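Local coordinates for protein valine-pyruvate aminotransferase (Salmonella typhimurium, PDB 3G7Q) that probably transfers the amino group of valine to pyruvate in the biosynthesis of alanine, with pyridoxal 5'-phosphate as cofactor, at residues T18-D23 / M367-Y372; A102-S107 / F111-N116; F166-D171 / K379-T384. All coordinates share one frame; numbering follows the deposited sequence.

From the N terminus, helix 17-25 meets the segment 367-372 in contact 1, closing a loop of 343 residues that brings the start of the chain against the C-terminal part of the fold. Contact 2 is nested inside it: a short local closure where strand 101-104, an outermost strand of the seven-stranded sheet, turns into helix 107-118. Contact 3 follows contact 2 in series, with strand 165-169 reaching 379-384, and crosses contact 1 because their segments alternate along the chain. Contacts 1 and 3 serve the same six-stranded sheet and touch through H371 ND1 and T384 OG1, 2.8 Å apart, probably hydrogen-bonded. Contact 2 stands apart, its centre about 24 Å from that of contact 1.

Contact 1 of 3, residues T18-D23 / M367-Y372; sequences TRLMED and MVPGHY. With EDO (1,2-ethanediol), chain F.
L20 sends its two methyl branches to different partners on the segment 367-372. CD2 lies across V368, 3.8 Å from V368 CG1, and is equally close to Y372 CD2, approaching that ring obliquely. CD1 instead points at the P369 ring and comes 3.8 Å from P369 CD. CG stands opposite the backbone N (chi1 -174°), which points the branch toward 367-372; chi2 (61°) then sends CD1 to P369 and CD2 to V368 and Y372. A 1,2-ethanediol molecule, probably from the crystallisation liquor, lies beside this apolar patch. Its O1 sits at the edge of the Y372 ring, in plane, and is hydrogen-bonded to Y372 OH at 2.7 Å; C1 rests 3.8 Å from L20 CD1. The diol is also held by G16 O. Further out, D23 OD2 is hydrogen-bonded to Y357 OH. An N-terminal helix laid against this sheet is consistent with class I aminotransferases, whose N-terminal region packs with the smaller domain. Y357 of helix 353-362 packs on both L20 and P369, while Y141 of helix 138-142 touches L20, V368 and Y372. Strand 368-369 is an outer strand of the six-stranded sheet, paired antiparallel with 387-391.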
ATOM      1  N   THR A  18     -18.885   5.894  -8.595  1.00 58.66           N
ATOM      2  CA  THR A  18     -18.006   5.575  -9.708  1.00 56.10           C
ATOM      3  C   THR A  18     -17.996   6.741 -10.689  1.00 53.03           C
ATOM      4  O   THR A  18     -16.926   7.190 -11.102  1.00 53.92           O
ATOM      5  CB  THR A  18     -18.412   4.249 -10.443  1.00 55.42           C
ATOM      6  N   ARG A  19     -19.180   7.245 -11.041  1.00 49.73           N
ATOM      7  CA  ARG A  19     -19.264   8.366 -11.981  1.00 49.36           C
ATOM      8  C   ARG A  19     -18.559   9.587 -11.390  1.00 49.14           C
ATOM      9  O   ARG A  19     -17.793  10.268 -12.071  1.00 46.92           O
ATOM     10  CB  ARG A  19     -20.723   8.676 -12.337  1.00 47.79           C
ATOM     11  N   LEU A  20     -18.805   9.851 -10.108  1.00 52.44           N
ATOM     12  CA  LEU A  20     -18.171  10.978  -9.425  1.00 53.45           C
ATOM     13  C   LEU A  20     -16.652  10.889  -9.548  1.00 54.87           C
ATOM     14  O   LEU A  20     -15.981  11.855  -9.950  1.00 51.76           O
ATOM     15  CB  LEU A  20     -18.594  10.999  -7.957  1.00 55.33           C
ATOM     16  CG  LEU A  20     -18.144  12.175  -7.105  1.00 56.32           C
ATOM     17  CD1 LEU A  20     -18.701  13.489  -7.654  1.00 45.68           C
ATOM     18  CD2 LEU A  20     -18.580  11.925  -5.664  1.00 57.13           C
HETATM   19  N   MSE A  21     -16.117   9.711  -9.229  1.00 58.60           N
HETATM   20  CA  MSE A  21     -14.678   9.466  -9.341  1.00 60.07           C
HETATM   21  C   MSE A  21     -14.194   9.722 -10.771  1.00 60.51           C
HETATM   22  O   MSE A  21     -13.174  10.374 -10.974  1.00 60.87           O
HETATM   23  CB  MSE A  21     -14.346   8.041  -8.897  1.00 61.73           C
ATOM     24  N   GLU A  22     -14.940   9.228 -11.760  1.00 61.32           N
ATOM     25  CA  GLU A  22     -14.601   9.466 -13.163  1.00 61.84           C
ATOM     26  C   GLU A  22     -14.618  10.949 -13.484  1.00 60.74           C
ATOM     27  O   GLU A  22     -13.719  11.451 -14.153  1.00 61.77           O
ATOM     28  CB  GLU A  22     -15.577   8.762 -14.101  1.00 62.53           C
ATOM     29  CG  GLU A  22     -15.470   7.248 -14.115  1.00 66.11           C
ATOM     30  CD  GLU A  22     -16.596   6.586 -14.903  1.00 65.24           C
ATOM     31  OE1 GLU A  22     -17.327   7.294 -15.637  1.00 69.01           O
ATOM     32  OE2 GLU A  22     -16.748   5.350 -14.779  1.00 72.87           O
ATOM     33  N   ASP A  23     -15.669  11.640 -13.040  1.00 58.47           N
ATOM     34  CA  ASP A  23     -15.789  13.079 -13.270  1.00 57.25           C
ATOM     35  C   ASP A  23     -14.652  13.819 -12.586  1.00 57.90           C
ATOM     36  O   ASP A  23     -14.014  14.671 -13.199  1.00 55.82           O
ATOM     37  CB  ASP A  23     -17.080  13.640 -12.675  1.00 54.15           C
ATOM     38  CG  ASP A  23     -18.336  13.150 -13.360  1.00 54.22           C
ATOM     39  OD1 ASP A  23     -18.287  12.595 -14.481  1.00 47.27           O
ATOM     40  OD2 ASP A  23     -19.407  13.342 -12.761  1.00 40.04           O
HETATM   41  N   MSE A 367     -17.663  20.028  -7.379  1.00 31.97           N
HETATM   42  CA  MSE A 367     -17.737  19.950  -5.917  1.00 32.87           C
HETATM   43  C   MSE A 367     -18.327  18.569  -5.622  1.00 30.90           C
HETATM   44  O   MSE A 367     -18.792  17.898  -6.545  1.00 32.87           O
HETATM   45  CB  MSE A 367     -18.612  21.067  -5.339  1.00 33.19           C
HETATM   46  CG  MSE A 367     -18.065  22.410  -5.652  1.00 34.16           C
HETATM   47 SE   MSE A 367     -19.225  23.784  -4.828  0.75 33.25          SE
HETATM   48  CE  MSE A 367     -18.096  25.358  -5.110  1.00 39.84           C
ATOM     49  N   VAL A 368     -18.279  18.126  -4.366  1.00 29.19           N
ATOM     50  CA  VAL A 368     -18.782  16.782  -4.030  1.00 29.43           C
ATOM     51  C   VAL A 368     -20.181  16.823  -3.433  1.00 29.90           C
ATOM     52  O   VAL A 368     -20.425  17.526  -2.467  1.00 29.24           O
ATOM     53  CB  VAL A 368     -17.855  16.017  -3.053  1.00 28.91           C
ATOM     54  CG1 VAL A 368     -18.283  14.549  -2.988  1.00 30.13           C
ATOM     55  CG2 VAL A 368     -16.382  16.140  -3.488  1.00 33.81           C
ATOM     56  N   PRO A 369     -21.127  16.098  -4.029  1.00 29.33           N
ATOM     57  CA  PRO A 369     -22.436  16.045  -3.392  1.00 29.64           C
ATOM     58  C   PRO A 369     -22.354  15.441  -1.993  1.00 31.13           C
ATOM     59  O   PRO A 369     -21.671  14.441  -1.776  1.00 32.22           O
ATOM     60  CB  PRO A 369     -23.249  15.132  -4.331  1.00 31.19           C
ATOM     61  CG  PRO A 369     -22.549  15.198  -5.592  1.00 30.97           C
ATOM     62  CD  PRO A 369     -21.106  15.360  -5.301  1.00 31.12           C
ATOM     63  N   GLY A 370     -23.051  16.058  -1.051  1.00 31.09           N
ATOM     64  CA  GLY A 370     -22.988  15.652   0.348  1.00 32.60           C
ATOM     65  C   GLY A 370     -23.544  14.296   0.714  1.00 35.01           C
ATOM     66  O   GLY A 370     -23.100  13.677   1.676  1.00 32.31           O
ATOM     67  N   HIS A 371     -24.487  13.796  -0.070  1.00 35.24           N
ATOM     68  CA  HIS A 371     -25.158  12.556   0.308  1.00 35.53           C
ATOM     69  C   HIS A 371     -24.220  11.392   0.451  1.00 37.14           C
ATOM     70  O   HIS A 371     -24.471  10.489   1.241  1.00 38.51           O
ATOM     71  CB  HIS A 371     -26.247  12.219  -0.709  1.00 36.65           C
ATOM     72  CG  HIS A 371     -26.993  10.958  -0.406  1.00 40.31           C
ATOM     73  ND1 HIS A 371     -27.782  10.802   0.719  1.00 36.93           N
ATOM     74  CD2 HIS A 371     -27.110   9.809  -1.112  1.00 42.73           C
ATOM     75  CE1 HIS A 371     -28.319   9.596   0.706  1.00 43.11           C
ATOM     76  NE2 HIS A 371     -27.944   8.979  -0.402  1.00 40.29           N
ATOM     77  N   TYR A 372     -23.114  11.445  -0.268  1.00 37.22           N
ATOM     78  CA  TYR A 372     -22.171  10.373  -0.267  1.00 41.20           C
ATOM     79  C   TYR A 372     -21.396  10.200   1.041  1.00 40.33           C
ATOM     80  O   TYR A 372     -20.798   9.147   1.248  1.00 42.05           O
ATOM     81  CB  TYR A 372     -21.244  10.522  -1.483  1.00 45.81           C
ATOM     82  CG  TYR A 372     -22.020  10.567  -2.802  1.00 51.23           C
ATOM     83  CD1 TYR A 372     -22.951   9.571  -3.126  1.00 59.12           C
ATOM     84  CD2 TYR A 372     -21.807  11.576  -3.727  1.00 53.86           C
ATOM     85  CE1 TYR A 372     -23.673   9.610  -4.321  1.00 61.21           C
ATOM     86  CE2 TYR A 372     -22.515  11.615  -4.929  1.00 54.26           C
ATOM     87  CZ  TYR A 372     -23.448  10.639  -5.224  1.00 60.27           C
ATOM     88  OH  TYR A 372     -24.145  10.675  -6.433  1.00 59.43           O
TER
HETATM   89  C1  EDO F 421     -22.321  12.614  -8.411  1.00 50.20           C
HETATM   90  O1  EDO F 421     -23.741  12.671  -8.196  1.00 50.19           O
HETATM   91  C2  EDO F 421     -22.010  12.210  -9.854  1.00 59.95           C
HETATM   92  O2  EDO F 421     -22.479  10.883 -10.138  1.00 51.69           O

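Contact 2 of 3, residues A102-S107 / F111-N116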
ATOM      1  N   ALA A 102       2.193   1.205  14.448  1.00 35.60           N
ATOM      2  CA  ALA A 102       2.273   0.449  13.179  1.00 36.51           C
ATOM      3  C   ALA A 102       2.228   1.462  12.043  1.00 37.37           C
ATOM      4  O   ALA A 102       1.578   2.514  12.151  1.00 32.55           O
ATOM      5  CB  ALA A 102       1.125  -0.549  13.078  1.00 36.07           C
ATOM      6  N   LEU A 103       2.937   1.184  10.951  1.00 35.03           N
ATOM      7  CA  LEU A 103       2.945   2.064   9.801  1.00 36.83           C
ATOM      8  C   LEU A 103       2.197   1.395   8.661  1.00 36.97           C
ATOM      9  O   LEU A 103       2.210   0.170   8.553  1.00 36.88           O
ATOM     10  CB  LEU A 103       4.371   2.359   9.368  1.00 39.50           C
ATOM     11  CG  LEU A 103       5.318   2.906  10.429  1.00 47.36           C
ATOM     12  CD1 LEU A 103       6.700   3.125   9.829  1.00 46.36           C
ATOM     13  CD2 LEU A 103       4.751   4.203  11.004  1.00 42.73           C
ATOM     14  N   THR A 104       1.539   2.191   7.819  1.00 37.52           N
ATOM     15  CA  THR A 104       0.796   1.681   6.676  1.00 39.30           C
ATOM     16  C   THR A 104       1.084   2.609   5.500  1.00 39.03           C
ATOM     17  O   THR A 104       1.780   3.598   5.658  1.00 35.92           O
ATOM     18  CB  THR A 104      -0.728   1.699   6.921  1.00 40.97           C
ATOM     19  OG1 THR A 104      -1.157   3.064   7.021  1.00 40.50           O
ATOM     20  CG2 THR A 104      -1.123   0.905   8.201  1.00 44.54           C
ATOM     21  N   ASN A 105       0.472   2.280   4.366  0.70 41.62           N
ATOM     22  CA  ASN A 105       0.562   3.022   3.113  0.70 44.55           C
ATOM     23  C   ASN A 105      -0.227   4.322   3.136  0.70 45.63           C
ATOM     24  O   ASN A 105      -0.123   5.137   2.220  0.70 46.01           O
ATOM     25  CB  ASN A 105       0.004   2.133   1.984  0.70 46.72           C
ATOM     26  CG  ASN A 105       0.482   2.546   0.612  0.70 53.53           C
ATOM     27  OD1 ASN A 105      -0.315   2.742  -0.306  0.70 62.76           O
ATOM     28  ND2 ASN A 105       1.786   2.694   0.467  0.70 56.42           N
ATOM     29  N   GLY A 106      -1.041   4.510   4.171  1.00 45.88           N
ATOM     30  CA  GLY A 106      -1.869   5.698   4.324  1.00 46.13           C
ATOM     31  C   GLY A 106      -3.097   5.460   5.177  1.00 48.88           C
ATOM     32  O   GLY A 106      -3.342   4.349   5.657  1.00 45.54           O
ATOM     33  N   SER A 107      -3.875   6.524   5.336  1.00 50.92           N
ATOM     34  CA  SER A 107      -5.103   6.506   6.124  1.00 52.51           C
ATOM     35  C   SER A 107      -6.090   5.452   5.673  1.00 53.20           C
ATOM     36  O   SER A 107      -6.645   4.709   6.483  1.00 52.75           O
ATOM     37  CB  SER A 107      -5.792   7.873   6.049  1.00 53.31           C
ATOM     38  OG  SER A 107      -5.026   8.882   6.703  1.00 62.31           O
ATOM     39  N   PHE A 111      -7.632   2.090   7.711  1.00 40.17           N
ATOM     40  CA  PHE A 111      -9.023   1.738   8.045  1.00 42.53           C
ATOM     41  C   PHE A 111      -9.464   0.384   7.493  1.00 42.38           C
ATOM     42  O   PHE A 111     -10.238  -0.329   8.143  1.00 41.32           O
ATOM     43  CB  PHE A 111      -9.969   2.884   7.695  1.00 45.05           C
ATOM     44  CG  PHE A 111      -9.821   4.028   8.642  1.00 51.67           C
ATOM     45  CD1 PHE A 111     -10.473   4.005   9.868  1.00 58.72           C
ATOM     46  CD2 PHE A 111      -8.955   5.071   8.372  1.00 49.65           C
ATOM     47  CE1 PHE A 111     -10.306   5.033  10.767  1.00 56.41           C
ATOM     48  CE2 PHE A 111      -8.779   6.088   9.264  1.00 53.90           C
ATOM     49  CZ  PHE A 111      -9.459   6.064  10.471  1.00 53.52           C
ATOM     50  N   PHE A 112      -8.936   0.001   6.327  1.00 41.17           N
ATOM     51  CA  PHE A 112      -9.211  -1.308   5.783  1.00 40.58           C
ATOM     52  C   PHE A 112      -8.789  -2.388   6.772  1.00 39.65           C
ATOM     53  O   PHE A 112      -9.515  -3.359   6.992  1.00 39.71           O
ATOM     54  CB  PHE A 112      -8.490  -1.501   4.437  1.00 41.28           C
ATOM     55  CG  PHE A 112      -8.762  -2.817   3.804  1.00 42.35           C
ATOM     56  CD1 PHE A 112      -9.988  -3.067   3.194  1.00 46.42           C
ATOM     57  CD2 PHE A 112      -7.811  -3.823   3.823  1.00 43.47           C
ATOM     58  CE1 PHE A 112     -10.251  -4.297   2.617  1.00 42.50           C
ATOM     59  CE2 PHE A 112      -8.064  -5.036   3.251  1.00 41.85           C
ATOM     60  CZ  PHE A 112      -9.280  -5.285   2.648  1.00 43.32           C
ATOM     61  N   TYR A 113      -7.608  -2.242   7.372  1.00 39.85           N
ATOM     62  CA  TYR A 113      -7.179  -3.211   8.385  1.00 39.18           C
ATOM     63  C   TYR A 113      -8.091  -3.182   9.617  1.00 38.56           C
ATOM     64  O   TYR A 113      -8.527  -4.225  10.097  1.00 36.74           O
ATOM     65  CB  TYR A 113      -5.733  -2.977   8.854  1.00 42.46           C
ATOM     66  CG  TYR A 113      -4.688  -3.174   7.778  1.00 48.06           C
ATOM     67  CD1 TYR A 113      -4.636  -4.356   7.044  1.00 52.11           C
ATOM     68  CD2 TYR A 113      -3.718  -2.210   7.530  1.00 51.11           C
ATOM     69  CE1 TYR A 113      -3.681  -4.549   6.051  1.00 56.54           C
ATOM     70  CE2 TYR A 113      -2.748  -2.402   6.545  1.00 53.59           C
ATOM     71  CZ  TYR A 113      -2.745  -3.566   5.806  1.00 53.58           C
ATOM     72  OH  TYR A 113      -1.794  -3.763   4.826  1.00 53.05           O
ATOM     73  N   LEU A 114      -8.386  -1.994  10.115  1.00 37.91           N
ATOM     74  CA  LEU A 114      -9.209  -1.891  11.323  1.00 37.00           C
ATOM     75  C   LEU A 114     -10.588  -2.483  11.098  1.00 37.30           C
ATOM     76  O   LEU A 114     -11.042  -3.283  11.915  1.00 38.25           O
ATOM     77  CB  LEU A 114      -9.285  -0.432  11.804  1.00 35.08           C
ATOM     78  CG  LEU A 114      -7.921   0.171  12.194  1.00 36.71           C
ATOM     79  CD1 LEU A 114      -8.078   1.663  12.497  1.00 35.14           C
ATOM     80  CD2 LEU A 114      -7.293  -0.601  13.351  1.00 35.59           C
ATOM     81  N   PHE A 115     -11.220  -2.149   9.971  1.00 40.80           N
ATOM     82  CA  PHE A 115     -12.552  -2.682   9.658  1.00 44.43           C
ATOM     83  C   PHE A 115     -12.515  -4.203   9.623  1.00 45.35           C
ATOM     84  O   PHE A 115     -13.387  -4.866  10.187  1.00 48.80           O
ATOM     85  CB  PHE A 115     -13.123  -2.114   8.338  1.00 46.85           C
ATOM     86  CG  PHE A 115     -13.252  -0.589   8.305  1.00 50.34           C
ATOM     87  CD1 PHE A 115     -13.442   0.165   9.466  1.00 54.98           C
ATOM     88  CD2 PHE A 115     -13.264   0.083   7.086  1.00 54.78           C
ATOM     89  CE1 PHE A 115     -13.578   1.560   9.409  1.00 55.86           C
ATOM     90  CE2 PHE A 115     -13.411   1.458   7.032  1.00 45.08           C
ATOM     91  CZ  PHE A 115     -13.571   2.197   8.198  1.00 52.32           C
ATOM     92  N   ASN A 116     -11.490  -4.761   8.993  1.00 46.01           N
ATOM     93  CA  ASN A 116     -11.315  -6.210   8.976  1.00 45.95           C
ATOM     94  C   ASN A 116     -11.058  -6.823  10.336  1.00 44.47           C
ATOM     95  O   ASN A 116     -11.473  -7.942  10.596  1.00 42.65           O
ATOM     96  CB  ASN A 116     -10.167  -6.614   8.043  1.00 47.08           C
ATOM     97  CG  ASN A 116     -10.598  -6.669   6.604  1.00 50.26           C
ATOM     98  OD1 ASN A 116     -11.274  -7.617   6.195  1.00 57.63           O
ATOM     99  ND2 ASN A 116     -10.211  -5.665   5.820  1.00 52.46           N
TER
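F111 N donates to S107 O, 3.1 Å away with an N-H...O angle of 156°, a regular bond of the first turn of helix 107-118. The same oxygen lies at the edge of the F111 ring, near its plane and 3.0 Å from F111 CD2, so one carbonyl faces both the amide and the ring rim of the residue a turn later. On the strand side, T104 CG2 meets the edge of the Y113 ring, 4.0 Å from Y113 CE2; the two side chains run alongside one another, heading opposite ways. T104 OG1 falls between its own backbone N and carbonyl carbon (chi1 66°), which turns the hydroxyl to G106 O; that bond is 2.9 Å long, with the donor well above the carbonyl plane. G106 takes the N-cap position with backbone angles that suit glycine. Farther along the helix, N116 ND2 donates to F112 O at 2.7 Å and lies over the centre of the F112 ring; N116 N reaches that oxygen from the opposite face of its plane. As in other class I aminotransferases, this strand-glycine-helix junction probably points the start of helix 107-118 at the pyridoxal phosphate. F111 and L114 pack on strands 216-219 and 242-247, Y113 on helix 265-278, and strand 101-104 pairs antiparallel with 259-262.

Contact 3 of 3, residues F166-D171 / K379-T384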
ATOM      1  N   PHE A 166     -22.856  26.691  11.187  1.00 29.52           N
ATOM      2  CA  PHE A 166     -23.524  25.670  11.986  1.00 28.10           C
ATOM      3  C   PHE A 166     -22.512  24.633  12.406  1.00 28.12           C
ATOM      4  O   PHE A 166     -21.396  24.589  11.868  1.00 28.84           O
ATOM      5  CB  PHE A 166     -24.708  25.039  11.250  1.00 28.12           C
ATOM      6  CG  PHE A 166     -24.342  24.196  10.061  1.00 28.97           C
ATOM      7  CD1 PHE A 166     -23.999  24.783   8.861  1.00 28.70           C
ATOM      8  CD2 PHE A 166     -24.391  22.813  10.127  1.00 29.34           C
ATOM      9  CE1 PHE A 166     -23.716  24.030   7.762  1.00 30.02           C
ATOM     10  CE2 PHE A 166     -24.086  22.045   8.994  1.00 29.30           C
ATOM     11  CZ  PHE A 166     -23.739  22.656   7.834  1.00 28.25           C
ATOM     12  N   LYS A 167     -22.915  23.782  13.348  1.00 29.02           N
ATOM     13  CA  LYS A 167     -22.035  22.749  13.854  1.00 27.60           C
ATOM     14  C   LYS A 167     -22.845  21.481  14.173  1.00 29.02           C
ATOM     15  O   LYS A 167     -23.906  21.549  14.802  1.00 29.45           O
ATOM     16  CB  LYS A 167     -21.338  23.236  15.129  1.00 30.43           C
ATOM     17  CG  LYS A 167     -20.396  22.225  15.749  1.00 31.18           C
ATOM     18  CD  LYS A 167     -19.572  22.804  16.901  1.00 30.31           C
ATOM     19  CE  LYS A 167     -18.812  21.710  17.683  1.00 29.61           C
ATOM     20  NZ  LYS A 167     -17.726  21.023  16.904  1.00 29.08           N
ATOM     21  N   TYR A 168     -22.356  20.353  13.699  1.00 27.55           N
ATOM     22  CA  TYR A 168     -22.972  19.075  13.999  1.00 29.33           C
ATOM     23  C   TYR A 168     -22.538  18.631  15.383  1.00 30.03           C
ATOM     24  O   TYR A 168     -21.395  18.868  15.802  1.00 28.95           O
ATOM     25  CB  TYR A 168     -22.558  18.018  13.007  1.00 28.29           C
ATOM     26  CG  TYR A 168     -23.064  18.207  11.585  1.00 27.21           C
ATOM     27  CD1 TYR A 168     -24.425  18.274  11.310  1.00 27.57           C
ATOM     28  CD2 TYR A 168     -22.193  18.233  10.536  1.00 28.02           C
ATOM     29  CE1 TYR A 168     -24.906  18.408   9.992  1.00 30.43           C
ATOM     30  CE2 TYR A 168     -22.636  18.359   9.227  1.00 28.19           C
ATOM     31  CZ  TYR A 168     -24.005  18.452   8.963  1.00 30.23           C
ATOM     32  OH  TYR A 168     -24.447  18.595   7.674  1.00 29.61           O
ATOM     33  N   HIS A 169     -23.453  17.960  16.068  1.00 29.09           N
ATOM     34  CA  HIS A 169     -23.222  17.387  17.402  1.00 30.68           C
ATOM     35  C   HIS A 169     -23.706  15.947  17.483  1.00 31.58           C
ATOM     36  O   HIS A 169     -24.673  15.582  16.830  1.00 29.59           O
ATOM     37  CB  HIS A 169     -23.951  18.200  18.459  1.00 31.84           C
ATOM     38  CG  HIS A 169     -23.334  19.540  18.699  1.00 32.33           C
ATOM     39  ND1 HIS A 169     -22.206  19.703  19.480  1.00 32.38           N
ATOM     40  CD2 HIS A 169     -23.663  20.770  18.245  1.00 33.63           C
ATOM     41  CE1 HIS A 169     -21.888  20.986  19.513  1.00 32.99           C
ATOM     42  NE2 HIS A 169     -22.754  21.656  18.773  1.00 34.16           N
ATOM     43  N   VAL A 170     -23.063  15.167  18.340  1.00 29.85           N
ATOM     44  CA  VAL A 170     -23.488  13.791  18.609  1.00 29.16           C
ATOM     45  C   VAL A 170     -24.831  13.833  19.316  1.00 29.78           C
ATOM     46  O   VAL A 170     -24.994  14.537  20.318  1.00 30.53           O
ATOM     47  CB  VAL A 170     -22.488  13.035  19.505  1.00 30.06           C
ATOM     48  CG1 VAL A 170     -23.010  11.607  19.820  1.00 26.90           C
ATOM     49  CG2 VAL A 170     -21.063  12.984  18.898  1.00 26.26           C
ATOM     50  N   ASP A 171     -25.811  13.090  18.811  1.00 30.10           N
ATOM     51  CA  ASP A 171     -27.123  12.971  19.461  1.00 30.42           C
ATOM     52  C   ASP A 171     -27.072  11.752  20.384  1.00 33.60           C
ATOM     53  O   ASP A 171     -27.404  10.633  19.982  1.00 32.99           O
ATOM     54  CB  ASP A 171     -28.216  12.852  18.399  1.00 30.81           C
ATOM     55  CG  ASP A 171     -29.585  12.622  18.975  1.00 35.00           C
ATOM     56  OD1 ASP A 171     -29.745  12.649  20.212  1.00 35.04           O
ATOM     57  OD2 ASP A 171     -30.519  12.392  18.162  1.00 36.17           O
ATOM     58  N   LYS A 379     -32.373   6.129   9.082  1.00 40.43           N
ATOM     59  CA  LYS A 379     -33.508   6.685   8.372  1.00 38.31           C
ATOM     60  C   LYS A 379     -33.042   7.692   7.326  1.00 34.83           C
ATOM     61  O   LYS A 379     -32.048   8.382   7.526  1.00 33.99           O
ATOM     62  CB  LYS A 379     -34.460   7.375   9.353  1.00 38.02           C
ATOM     63  CG  LYS A 379     -35.151   6.418  10.307  1.00 44.25           C
ATOM     64  N   PRO A 380     -33.750   7.774   6.193  1.00 34.17           N
ATOM     65  CA  PRO A 380     -33.365   8.772   5.193  1.00 33.80           C
ATOM     66  C   PRO A 380     -33.516  10.167   5.770  1.00 32.41           C
ATOM     67  O   PRO A 380     -34.344  10.365   6.663  1.00 33.37           O
ATOM     68  CB  PRO A 380     -34.390   8.536   4.069  1.00 35.16           C
ATOM     69  CG  PRO A 380     -34.827   7.170   4.241  1.00 34.88           C
ATOM     70  CD  PRO A 380     -34.877   6.960   5.716  1.00 36.00           C
ATOM     71  N   TRP A 381     -32.774  11.134   5.243  1.00 29.83           N
ATOM     72  CA  TRP A 381     -32.761  12.489   5.770  1.00 28.76           C
ATOM     73  C   TRP A 381     -32.568  13.468   4.623  1.00 28.91           C
ATOM     74  O   TRP A 381     -31.513  13.451   3.987  1.00 28.05           O
ATOM     75  CB  TRP A 381     -31.616  12.598   6.767  1.00 30.53           C
ATOM     76  CG  TRP A 381     -31.568  13.821   7.593  1.00 30.54           C
ATOM     77  CD1 TRP A 381     -32.611  14.576   8.003  1.00 35.21           C
ATOM     78  CD2 TRP A 381     -30.402  14.356   8.233  1.00 30.03           C
ATOM     79  NE1 TRP A 381     -32.164  15.592   8.815  1.00 35.37           N
ATOM     80  CE2 TRP A 381     -30.816  15.463   8.994  1.00 33.96           C
ATOM     81  CE3 TRP A 381     -29.038  14.015   8.211  1.00 31.12           C
ATOM     82  CZ2 TRP A 381     -29.919  16.256   9.732  1.00 33.16           C
ATOM     83  CZ3 TRP A 381     -28.134  14.792   8.954  1.00 33.01           C
ATOM     84  CH2 TRP A 381     -28.587  15.892   9.710  1.00 31.60           C
ATOM     85  N   PRO A 382     -33.605  14.269   4.298  1.00 29.62           N
ATOM     86  CA  PRO A 382     -33.484  15.191   3.160  1.00 27.69           C
ATOM     87  C   PRO A 382     -32.266  16.103   3.231  1.00 29.01           C
ATOM     88  O   PRO A 382     -31.667  16.465   2.206  1.00 28.41           O
ATOM     89  CB  PRO A 382     -34.797  15.990   3.234  1.00 28.21           C
ATOM     90  CG  PRO A 382     -35.779  15.027   3.821  1.00 29.68           C
ATOM     91  CD  PRO A 382     -34.961  14.315   4.885  1.00 32.25           C
ATOM     92  N   HIS A 383     -31.902  16.478   4.442  1.00 29.67           N
ATOM     93  CA  HIS A 383     -30.687  17.261   4.666  1.00 29.81           C
ATOM     94  C   HIS A 383     -29.462  16.780   3.897  1.00 29.24           C
ATOM     95  O   HIS A 383     -28.682  17.599   3.399  1.00 30.54           O
ATOM     96  CB  HIS A 383     -30.363  17.224   6.158  1.00 30.71           C
ATOM     97  CG  HIS A 383     -29.120  17.976   6.534  1.00 28.86           C
ATOM     98  ND1 HIS A 383     -29.119  19.335   6.756  1.00 31.59           N
ATOM     99  CD2 HIS A 383     -27.863  17.548   6.813  1.00 33.63           C
ATOM    100  CE1 HIS A 383     -27.900  19.715   7.110  1.00 29.51           C
ATOM    101  NE2 HIS A 383     -27.120  18.650   7.153  1.00 29.68           N
ATOM    102  N   THR A 384     -29.274  15.471   3.773  1.00 29.85           N
ATOM    103  CA  THR A 384     -28.095  14.942   3.078  1.00 30.98           C
ATOM    104  C   THR A 384     -28.061  15.361   1.614  1.00 34.04           C
ATOM    105  O   THR A 384     -27.003  15.385   1.006  1.00 36.88           O
ATOM    106  CB  THR A 384     -27.981  13.414   3.176  1.00 32.18           C
ATOM    107  OG1 THR A 384     -28.985  12.762   2.385  1.00 30.41           O
ATOM    108  CG2 THR A 384     -28.083  12.968   4.655  1.00 32.50           C
TER
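Y168 and H383 meet head-on, one from the strand and one from the turn, and join by a single hydrogen bond, Y168 OH to H383 NE2, 2.7 Å. Each group presents its rim: NE2 lies in the plane of the tyrosine at its edge, and the hydroxyl lies in the plane of the imidazole. The rings meet rim to rim, neither over the other's face, with planes at 86° and centres 5.8 Å apart. H383 reaches out with CG opposite the backbone N (chi1 179°), which sends the imidazole from the short 3-10 turn toward the strand. W381 adds an apolar touch, its CH2 lying 4.5 Å from Y168 CE1 in an oblique approach. Behind these, F166, two residues back along the strand, sets its CE2 3.6 Å above the plane of the Y168 ring, toward the rim.

Strand 165-169 lies between 157-161 and 332-334 in the mixed six-stranded sheet, which is consistent with the smaller domain of a class I (fold type I) aminotransferase. The segment 379-384 is part of the connection from outer strand 368-369 to 387-391; the bond joins it to a strand near the opposite end of the sheet's order. Y168 OH has a second partner in W343 NE1, from strand 341-345, which helps fix the hydroxyl. T384 N donates to W381 O at 3.0 Å within the turn, and H383 CB rests 3.3 Å above the W381 indole, over its centre. W381 also makes a cation-pi contact with R155, while I158 touches both Y168 and H383.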